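Local coordinates for MutT/nudix family protein (Enterococcus faecalis, PDB 2FML) that is of unknown function but, as a Nudix-family protein with an NrtR-like winged-helix region, may bind or hydrolyse a nucleotide derivative and possibly act as a transcriptional regulator, at residues A[98-112]-A[124-138]. Sequence-based numbering, arbitrary orientation.
Sequences GVVISQENIEQLHSF and VTVSYLAFIGEEPLI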
loop_
_atom_site.group_PDB
_atom_site.type_symbol
_atom_site.label_atom_id
_atom_site.label_comp_id
_atom_site.label_asym_id
_atom_site.label_seq_id
_atom_site.Cartn_x
_atom_site.Cartn_y
_atom_site.Cartn_z
ATOM N N GLY A 98 -14.778 3.566 -19.802
ATOM C CA GLY A 98 -15.233 4.904 -20.156
ATOM C C GLY A 98 -15.223 5.904 -19.019
ATOM O O GLY A 98 -15.483 7.049 -19.211
ATOM N N VAL A 99 -14.873 5.494 -17.821
ATOM C CA VAL A 99 -14.999 6.389 -16.660
ATOM C C VAL A 99 -13.741 7.257 -16.466
ATOM O O VAL A 99 -12.592 6.750 -16.492
ATOM C CB VAL A 99 -15.340 5.592 -15.410
ATOM C CG1 VAL A 99 -15.655 6.533 -14.238
ATOM C CG2 VAL A 99 -16.493 4.641 -15.731
ATOM N N VAL A 100 -13.983 8.566 -16.333
ATOM C CA VAL A 100 -12.951 9.536 -16.017
ATOM C C VAL A 100 -12.970 9.850 -14.496
ATOM O O VAL A 100 -13.939 10.423 -13.995
ATOM C CB VAL A 100 -13.123 10.832 -16.854
ATOM C CG1 VAL A 100 -11.963 11.769 -16.622
ATOM C CG2 VAL A 100 -13.256 10.514 -18.346
ATOM N N ILE A 101 -11.919 9.421 -13.776
ATOM C CA ILE A 101 -11.621 9.810 -12.384
ATOM C C ILE A 101 -10.337 10.646 -12.385
ATOM O O ILE A 101 -9.504 10.457 -13.266
ATOM C CB ILE A 101 -11.398 8.595 -11.464
ATOM C CG1 ILE A 101 -10.863 7.412 -12.239
ATOM C CG2 ILE A 101 -12.689 8.069 -10.910
ATOM C CD1 ILE A 101 -11.268 6.150 -11.613
ATOM N N SER A 102 -10.169 11.547 -11.414
ATOM C CA SER A 102 -8.896 12.274 -11.211
ATOM C C SER A 102 -8.046 11.638 -10.106
ATOM O O SER A 102 -8.562 10.875 -9.280
ATOM C CB SER A 102 -9.159 13.754 -10.899
ATOM O OG SER A 102 -9.711 13.868 -9.598
ATOM N N GLN A 103 -6.745 11.941 -10.107
ATOM C CA GLN A 103 -5.779 11.319 -9.185
ATOM C C GLN A 103 -6.118 11.529 -7.734
ATOM O O GLN A 103 -5.929 10.624 -6.915
ATOM C CB GLN A 103 -4.353 11.848 -9.407
ATOM C CG GLN A 103 -3.268 10.961 -8.720
ATOM C CD GLN A 103 -1.950 10.816 -9.550
ATOM O OE1 GLN A 103 -1.969 10.556 -10.777
ATOM N NE2 GLN A 103 -0.804 10.959 -8.856
ATOM N N GLU A 104 -6.604 12.740 -7.434
ATOM C CA GLU A 104 -6.880 13.195 -6.100
ATOM C C GLU A 104 -7.988 12.340 -5.519
ATOM O O GLU A 104 -8.126 12.279 -4.302
ATOM C CB GLU A 104 -7.290 14.680 -6.094
ATOM C CG GLU A 104 -7.049 15.467 -7.400
ATOM C CD GLU A 104 -5.595 15.987 -7.587
ATOM O OE1 GLU A 104 -5.356 17.227 -7.410
ATOM O OE2 GLU A 104 -4.699 15.170 -7.945
ATOM N N ASN A 105 -8.752 11.663 -6.385
ATOM C CA ASN A 105 -9.898 10.812 -5.974
ATOM C C ASN A 105 -9.719 9.270 -5.949
ATOM O O ASN A 105 -10.662 8.487 -5.704
ATOM C CB ASN A 105 -11.117 11.216 -6.771
ATOM C CG ASN A 105 -11.586 12.618 -6.412
ATOM O OD1 ASN A 105 -12.404 12.786 -5.513
ATOM N ND2 ASN A 105 -11.014 13.628 -7.056
ATOM N N ILE A 106 -8.487 8.839 -6.161
ATOM C CA ILE A 106 -8.165 7.442 -6.032
ATOM C C ILE A 106 -7.250 7.258 -4.818
ATOM O O ILE A 106 -6.533 8.181 -4.445
ATOM C CB ILE A 106 -7.554 6.849 -7.329
ATOM C CG1 ILE A 106 -6.187 7.500 -7.642
ATOM C CG2 ILE A 106 -8.552 7.008 -8.435
ATOM C CD1 ILE A 106 -5.349 6.806 -8.805
ATOM N N GLU A 107 -7.294 6.072 -4.212
ATOM C CA GLU A 107 -6.279 5.736 -3.254
ATOM C C GLU A 107 -5.644 4.389 -3.605
ATOM O O GLU A 107 -6.332 3.458 -3.989
ATOM C CB GLU A 107 -6.843 5.739 -1.796
ATOM C CG GLU A 107 -7.817 4.550 -1.454
ATOM C CD GLU A 107 -8.566 4.747 -0.081
ATOM O OE1 GLU A 107 -9.494 5.609 -0.029
ATOM O OE2 GLU A 107 -8.210 4.051 0.921
ATOM N N GLN A 108 -4.343 4.280 -3.401
ATOM C CA GLN A 108 -3.695 2.995 -3.589
ATOM C C GLN A 108 -4.188 2.009 -2.523
ATOM O O GLN A 108 -4.336 2.372 -1.362
ATOM C CB GLN A 108 -2.186 3.146 -3.578
ATOM C CG GLN A 108 -1.525 2.139 -4.380
ATOM C CD GLN A 108 -0.054 2.347 -4.381
ATOM O OE1 GLN A 108 0.526 3.041 -5.259
ATOM N NE2 GLN A 108 0.593 1.692 -3.453
ATOM N N LEU A 109 -4.539 0.784 -2.919
ATOM C CA LEU A 109 -5.152 -0.094 -1.944
ATOM C C LEU A 109 -4.100 -1.100 -1.382
ATOM O O LEU A 109 -3.851 -1.171 -0.161
ATOM C CB LEU A 109 -6.372 -0.796 -2.575
ATOM C CG LEU A 109 -7.038 -1.997 -1.869
ATOM C CD1 LEU A 109 -7.616 -1.632 -0.520
ATOM C CD2 LEU A 109 -8.085 -2.639 -2.785
ATOM N N HIS A 110 -3.502 -1.881 -2.281
ATOM C CA HIS A 110 -2.620 -2.947 -1.904
ATOM C C HIS A 110 -1.955 -3.508 -3.186
ATOM O O HIS A 110 -2.572 -3.474 -4.283
ATOM C CB HIS A 110 -3.386 -4.032 -1.153
ATOM C CG HIS A 110 -2.508 -5.118 -0.613
ATOM N ND1 HIS A 110 -1.867 -5.045 0.617
ATOM C CD2 HIS A 110 -2.176 -6.322 -1.138
ATOM C CE1 HIS A 110 -1.174 -6.160 0.812
ATOM N NE2 HIS A 110 -1.344 -6.946 -0.244
ATOM N N SER A 111 -0.706 -3.988 -3.057
ATOM C CA SER A 111 -0.038 -4.671 -4.141
ATOM C C SER A 111 -0.031 -6.157 -3.842
ATOM O O SER A 111 0.415 -6.561 -2.783
ATOM C CB SER A 111 1.385 -4.208 -4.370
ATOM O OG SER A 111 1.364 -2.814 -4.260
ATOM N N PHE A 112 -0.438 -6.917 -4.862
ATOM C CA PHE A 112 -0.538 -8.365 -4.851
ATOM C C PHE A 112 0.515 -8.971 -5.716
ATOM O O PHE A 112 0.681 -8.570 -6.878
ATOM C CB PHE A 112 -1.929 -8.717 -5.365
ATOM C CG PHE A 112 -3.011 -8.281 -4.413
ATOM C CD1 PHE A 112 -3.463 -9.141 -3.412
ATOM C CD2 PHE A 112 -3.594 -7.027 -4.563
ATOM C CE1 PHE A 112 -4.458 -8.709 -2.530
ATOM C CE2 PHE A 112 -4.566 -6.605 -3.699
ATOM C CZ PHE A 112 -4.981 -7.415 -2.677
ATOM N N VAL A 124 2.769 -8.737 -11.214
ATOM C CA VAL A 124 2.475 -8.064 -9.925
ATOM C C VAL A 124 1.497 -6.915 -10.211
ATOM O O VAL A 124 1.641 -6.165 -11.166
ATOM C CB VAL A 124 3.803 -7.554 -9.208
ATOM C CG1 VAL A 124 3.530 -6.752 -7.830
ATOM C CG2 VAL A 124 4.687 -8.743 -8.927
ATOM N N THR A 125 0.499 -6.792 -9.345
ATOM C CA THR A 125 -0.480 -5.790 -9.526
ATOM C C THR A 125 -0.530 -4.765 -8.361
ATOM O O THR A 125 -0.387 -5.099 -7.226
ATOM C CB THR A 125 -1.811 -6.462 -9.859
ATOM O OG1 THR A 125 -2.618 -5.565 -10.620
ATOM C CG2 THR A 125 -2.600 -6.897 -8.578
ATOM N N VAL A 126 -0.691 -3.502 -8.679
ATOM C CA VAL A 126 -0.915 -2.514 -7.698
ATOM C C VAL A 126 -2.401 -2.204 -7.840
ATOM O O VAL A 126 -2.865 -1.743 -8.862
ATOM C CB VAL A 126 -0.047 -1.289 -7.914
ATOM C CG1 VAL A 126 -0.327 -0.263 -6.885
ATOM C CG2 VAL A 126 1.379 -1.670 -7.925
ATOM N N SER A 127 -3.161 -2.565 -6.846
ATOM C CA SER A 127 -4.572 -2.240 -6.895
ATOM C C SER A 127 -4.892 -0.848 -6.259
ATOM O O SER A 127 -4.201 -0.375 -5.384
ATOM C CB SER A 127 -5.413 -3.362 -6.260
ATOM O OG SER A 127 -5.214 -3.415 -4.853
ATOM N N TYR A 128 -5.965 -0.259 -6.758
ATOM C CA TYR A 128 -6.505 1.011 -6.326
ATOM C C TYR A 128 -7.997 0.907 -5.997
ATOM O O TYR A 128 -8.680 0.037 -6.495
ATOM C CB TYR A 128 -6.280 2.079 -7.414
ATOM C CG TYR A 128 -4.850 2.513 -7.513
ATOM C CD1 TYR A 128 -4.446 3.727 -6.974
ATOM C CD2 TYR A 128 -3.895 1.719 -8.233
ATOM C CE1 TYR A 128 -3.118 4.166 -7.122
ATOM C CE2 TYR A 128 -2.602 2.128 -8.395
ATOM C CZ TYR A 128 -2.203 3.319 -7.799
ATOM O OH TYR A 128 -0.913 3.680 -7.906
ATOM N N LEU A 129 -8.463 1.866 -5.200
ATOM C CA LEU A 129 -9.840 1.987 -4.716
ATOM C C LEU A 129 -10.313 3.425 -5.019
ATOM O O LEU A 129 -9.572 4.386 -4.840
ATOM C CB LEU A 129 -9.856 1.765 -3.203
ATOM C CG LEU A 129 -11.117 1.977 -2.367
ATOM C CD1 LEU A 129 -12.347 1.243 -3.021
ATOM C CD2 LEU A 129 -10.854 1.414 -0.962
ATOM N N ALA A 130 -11.532 3.576 -5.533
ATOM C CA ALA A 130 -12.128 4.913 -5.636
ATOM C C ALA A 130 -13.606 4.813 -5.426
ATOM O O ALA A 130 -14.226 3.758 -5.754
ATOM C CB ALA A 130 -11.830 5.548 -7.003
ATOM N N PHE A 131 -14.142 5.904 -4.877
ATOM C CA PHE A 131 -15.570 6.103 -4.594
ATOM C C PHE A 131 -16.059 7.153 -5.543
ATOM O O PHE A 131 -15.497 8.247 -5.544
ATOM C CB PHE A 131 -15.744 6.661 -3.194
ATOM C CG PHE A 131 -15.002 5.916 -2.156
ATOM C CD1 PHE A 131 -15.339 4.598 -1.847
ATOM C CD2 PHE A 131 -13.965 6.528 -1.469
ATOM C CE1 PHE A 131 -14.651 3.904 -0.881
ATOM C CE2 PHE A 131 -13.285 5.850 -0.477
ATOM C CZ PHE A 131 -13.627 4.532 -0.188
ATOM N N ILE A 132 -17.090 6.846 -6.327
ATOM C CA ILE A 132 -17.510 7.683 -7.438
ATOM C C ILE A 132 -19.041 7.621 -7.603
ATOM O O ILE A 132 -19.719 6.932 -6.842
ATOM C CB ILE A 132 -16.752 7.300 -8.773
ATOM C CG1 ILE A 132 -17.078 5.863 -9.253
ATOM C CG2 ILE A 132 -15.218 7.433 -8.576
ATOM C CD1 ILE A 132 -17.155 5.717 -10.794
ATOM N N GLY A 133 -19.587 8.384 -8.550
ATOM C CA GLY A 133 -20.983 8.237 -8.926
ATOM C C GLY A 133 -21.161 7.011 -9.798
ATOM O O GLY A 133 -20.183 6.458 -10.321
ATOM N N GLU A 134 -22.420 6.592 -9.940
ATOM C CA GLU A 134 -22.834 5.506 -10.808
ATOM C C GLU A 134 -22.872 6.010 -12.250
ATOM O O GLU A 134 -23.952 6.236 -12.824
ATOM C CB GLU A 134 -24.213 4.970 -10.393
ATOM C CG GLU A 134 -24.452 3.513 -10.816
ATOM C CD GLU A 134 -25.822 2.938 -10.440
ATOM O OE1 GLU A 134 -26.467 3.393 -9.480
ATOM O OE2 GLU A 134 -26.263 1.980 -11.113
ATOM N N GLU A 135 -21.681 6.183 -12.838
ATOM C CA GLU A 135 -21.534 6.770 -14.187
ATOM C C GLU A 135 -22.057 5.829 -15.249
ATOM O O GLU A 135 -22.112 4.617 -15.012
ATOM C CB GLU A 135 -20.078 7.086 -14.521
ATOM C CG GLU A 135 -19.222 7.528 -13.380
ATOM C CD GLU A 135 -18.885 8.977 -13.416
ATOM O OE1 GLU A 135 -17.691 9.283 -13.648
ATOM O OE2 GLU A 135 -19.799 9.805 -13.215
ATOM N N PRO A 136 -22.464 6.382 -16.414
ATOM C CA PRO A 136 -22.627 5.577 -17.630
ATOM C C PRO A 136 -21.301 4.901 -18.028
ATOM O O PRO A 136 -20.198 5.436 -17.824
ATOM C CB PRO A 136 -23.060 6.597 -18.702
ATOM C CG PRO A 136 -22.638 7.894 -18.176
ATOM C CD PRO A 136 -22.787 7.795 -16.664
ATOM N N LEU A 137 -21.420 3.706 -18.568
ATOM C CA LEU A 137 -20.258 2.858 -18.744
ATOM C C LEU A 137 -20.166 2.570 -20.239
ATOM O O LEU A 137 -21.181 2.363 -20.854
ATOM C CB LEU A 137 -20.469 1.563 -17.941
ATOM C CG LEU A 137 -20.695 1.679 -16.441
ATOM C CD1 LEU A 137 -20.827 0.272 -15.803
ATOM C CD2 LEU A 137 -19.542 2.465 -15.776
ATOM N N ILE A 138 -18.967 2.583 -20.821
ATOM C CA ILE A 138 -18.756 1.996 -22.161
ATOM C C ILE A 138 -17.551 1.047 -22.219
ATOM O O ILE A 138 -16.426 1.418 -21.884
ATOM C CB ILE A 138 -18.778 3.030 -23.313
ATOM C CG1 ILE A 138 -18.006 4.289 -22.920
ATOM C CG2 ILE A 138 -20.255 3.370 -23.686
ATOM C CD1 ILE A 138 -18.666 5.625 -23.342
HETATM O O HOH W 1 -16.597 9.939 -16.182
#
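The Tyr128 ring carries Gln108 on one face: CG makes a CH-pi contact 3.9 Å from the ring centroid, while Ile106 CD1 approaches the same ring obliquely. The Phe112 ring, on the same face of the sheet as Ser127, has His110 CD2 over one of its own faces and Ser127 OG at its edge, in plane, 3.5 Å from Phe112 CE2. These groups decorate an antiparallel beta hairpin of the Nudix domain, strands 106-112 and 123-131, with a classic beta bulge where Leu109 and His110 both oppose Ser127. Tyr128 OH hydrogen-bonds to Thr85 OG1 at the start of helix 85-97, the helix against which Ile106 also packs. Helix 186-200 packs on the face that carries Phe112 and Ser127, and also touches Leu109 and Phe131. Thr125 instead directs its hydroxyl to Asp43 and Thr41 on the neighbouring strand, whereas Ser111 OG hydrogen-bonds to Ser111 OG of the second subunit, placing the hairpin at the dimer interface. Glu107 and Leu129 exchange two backbone hydrogen bonds, and their side chains run alongside each other, with CG of Glu107 3.9 Å from Leu129 CB. Beyond the strands the chains part, yet Ile101 and Ile132 still meet tightly at their CG2 atoms, and a water takes the N-H of Val100 and donates to Glu135 OE1. At the bulge, Ser127 OG lies between its own backbone N and carbonyl carbon (chi1 69°), which brings it to His110 O at 2.7 Å; that oxygen also accepts from Ser127 N at 2.8 Å, so one residue supplies both donors.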